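Local coordinates for programmed cell death 6-interacting protein (PDB 5WA1) that serves, through its Bro1 domain, as a binding platform for CHMP4 subunits of ESCRT-III in multivesicular body biogenesis, membrane repair and cytokinesis, at residues 112-117 with 138-143. Sequence-based numbering, arbitrary orientation.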
loop_
_atom_site.group_PDB
_atom_site.type_symbol
_atom_site.label_atom_id
_atom_site.label_comp_id
_atom_site.label_asym_id
_atom_site.label_seq_id
_atom_site.Cartn_x
_atom_site.Cartn_y
_atom_site.Cartn_z
ATOM N N LEU A 112 23.417 -1.577 21.311
ATOM C CA LEU A 112 22.549 -2.430 20.509
ATOM C C LEU A 112 22.650 -1.948 19.077
ATOM O O LEU A 112 22.323 -0.794 18.801
ATOM C CB LEU A 112 21.097 -2.359 20.988
ATOM C CG LEU A 112 20.519 -3.510 21.807
ATOM C CD1 LEU A 112 19.062 -3.227 22.127
ATOM C CD2 LEU A 112 20.658 -4.818 21.054
ATOM N N THR A 113 23.103 -2.811 18.169
ATOM C CA THR A 113 23.276 -2.446 16.767
ATOM C C THR A 113 22.373 -3.304 15.891
ATOM O O THR A 113 22.509 -4.532 15.851
ATOM C CB THR A 113 24.734 -2.585 16.326
ATOM O OG1 THR A 113 25.529 -1.594 16.992
ATOM C CG2 THR A 113 24.848 -2.387 14.822
ATOM N N PHE A 114 21.465 -2.653 15.182
ATOM C CA PHE A 114 20.574 -3.333 14.256
ATOM C C PHE A 114 21.114 -3.163 12.844
ATOM O O PHE A 114 21.443 -2.044 12.428
ATOM C CB PHE A 114 19.154 -2.785 14.361
ATOM C CG PHE A 114 18.634 -2.736 15.769
ATOM C CD1 PHE A 114 18.109 -3.869 16.371
ATOM C CD2 PHE A 114 18.672 -1.553 16.490
ATOM C CE1 PHE A 114 17.628 -3.821 17.671
ATOM C CE2 PHE A 114 18.196 -1.495 17.787
ATOM C CZ PHE A 114 17.674 -2.629 18.378
ATOM N N THR A 115 21.234 -4.276 12.129
ATOM C CA THR A 115 21.725 -4.289 10.761
ATOM C C THR A 115 20.592 -4.727 9.851
ATOM O O THR A 115 20.019 -5.802 10.048
ATOM C CB THR A 115 22.922 -5.228 10.617
ATOM O OG1 THR A 115 23.964 -4.795 11.495
ATOM C CG2 THR A 115 23.434 -5.219 9.187
ATOM N N TRP A 116 20.278 -3.896 8.859
ATOM C CA TRP A 116 19.187 -4.145 7.930
ATOM C C TRP A 116 19.686 -3.971 6.506
ATOM O O TRP A 116 20.558 -3.140 6.231
ATOM C CB TRP A 116 18.011 -3.199 8.170
ATOM C CG TRP A 116 17.255 -3.491 9.421
ATOM C CD1 TRP A 116 17.601 -3.136 10.693
ATOM C CD2 TRP A 116 16.010 -4.191 9.520
ATOM N NE1 TRP A 116 16.649 -3.577 11.582
ATOM C CE2 TRP A 116 15.662 -4.228 10.887
ATOM C CE3 TRP A 116 15.157 -4.792 8.590
ATOM C CZ2 TRP A 116 14.495 -4.839 11.344
ATOM C CZ3 TRP A 116 13.997 -5.400 9.047
ATOM C CH2 TRP A 116 13.681 -5.421 10.410
ATOM N N LYS A 117 19.141 -4.772 5.630
ATOM C CA LYS A 117 19.491 -4.749 4.249
ATOM C C LYS A 117 18.438 -3.978 3.439
ATOM O O LYS A 117 17.297 -3.903 3.824
ATOM C CB LYS A 117 19.570 -6.171 3.783
ATOM C CG LYS A 117 20.263 -6.362 2.473
ATOM C CD LYS A 117 20.131 -7.797 2.041
ATOM C CE LYS A 117 20.591 -7.944 0.612
ATOM N NZ LYS A 117 19.939 -9.113 -0.023
ATOM N N GLY A 138 15.200 4.119 16.845
ATOM C CA GLY A 138 14.432 4.729 15.772
ATOM C C GLY A 138 14.650 4.048 14.435
ATOM O O GLY A 138 13.723 3.924 13.631
ATOM N N TYR A 139 15.881 3.599 14.180
ATOM C CA TYR A 139 16.167 2.836 12.969
ATOM C C TYR A 139 15.424 1.507 12.976
ATOM O O TYR A 139 14.827 1.111 11.968
ATOM C CB TYR A 139 17.675 2.608 12.848
ATOM C CG TYR A 139 18.128 1.854 11.609
ATOM C CD1 TYR A 139 17.646 2.181 10.348
ATOM C CD2 TYR A 139 19.083 0.842 11.707
ATOM C CE1 TYR A 139 18.082 1.500 9.215
ATOM C CE2 TYR A 139 19.525 0.160 10.585
ATOM C CZ TYR A 139 19.021 0.489 9.343
ATOM O OH TYR A 139 19.473 -0.196 8.234
ATOM N N GLU A 140 15.456 0.801 14.111
ATOM C CA GLU A 140 14.759 -0.476 14.208
ATOM C C GLU A 140 13.261 -0.294 14.010
ATOM O O GLU A 140 12.640 -1.010 13.215
ATOM C CB GLU A 140 15.061 -1.134 15.559
ATOM C CG GLU A 140 14.265 -2.402 15.827
ATOM C CD GLU A 140 14.893 -3.649 15.224
ATOM O OE1 GLU A 140 15.774 -3.528 14.344
ATOM O OE2 GLU A 140 14.507 -4.763 15.649
ATOM N N LYS A 141 12.662 0.669 14.723
ATOM C CA LYS A 141 11.249 0.997 14.525
ATOM C C LYS A 141 10.920 1.225 13.053
ATOM O O LYS A 141 9.909 0.719 12.542
ATOM C CB LYS A 141 10.880 2.253 15.322
ATOM C CG LYS A 141 10.813 2.090 16.825
ATOM C CD LYS A 141 10.798 3.454 17.511
ATOM C CE LYS A 141 9.760 4.384 16.892
ATOM N NZ LYS A 141 9.914 5.786 17.384
ATOM N N SER A 142 11.748 2.013 12.360
ATOM C CA SER A 142 11.435 2.380 10.980
ATOM C C SER A 142 11.460 1.169 10.061
ATOM O O SER A 142 10.606 1.038 9.176
ATOM C CB SER A 142 12.421 3.434 10.475
ATOM O OG SER A 142 12.221 4.669 11.127
ATOM N N CYS A 143 12.451 0.294 10.234
ATOM C CA CYS A 143 12.556 -0.887 9.389
ATOM C C CYS A 143 11.472 -1.899 9.725
ATOM O O CYS A 143 10.941 -2.563 8.828
ATOM C CB CYS A 143 13.937 -1.523 9.546
ATOM S SG CYS A 143 15.300 -0.453 9.064
#
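Y139, near the start of helix 137-157, presents the face of its ring to the edge of the W116 indole in a T-shaped pair, the five-membered ring and the phenol lying 5.3 Å apart between centroids with planes at 77°. The phenol edge meets the carbonyl oxygen of F114, with Y139 CE2 3.5 Å from F114 O, while its hydroxyl is hydrogen-bonded to L132 O on the neighbouring strand 131-134. E140 follows with its CB over the face of the F114 ring, and a bend at chi2 (85°) brings the carboxylate over the same ring, stacked at 28° to its plane. E140 OE1 lies in the indole plane, at its edge, and accepts a moderately bent hydrogen bond from W116 NE1 (2.9 Å), the donor approaching nearly in line with the C-O bond. One turn on, C143 covers a face of W116: CB stands 3.4 Å from the centroid of the six-membered ring, and SG lies over the five-membered ring in a sulfur-aromatic contact. All five side chains are buried where the small β-hairpin of the Bro1 domain packs on this helix. E140 is probably ionised nonetheless, its OE2 salt-bridged to R71 and hydrogen-bonded to Y92.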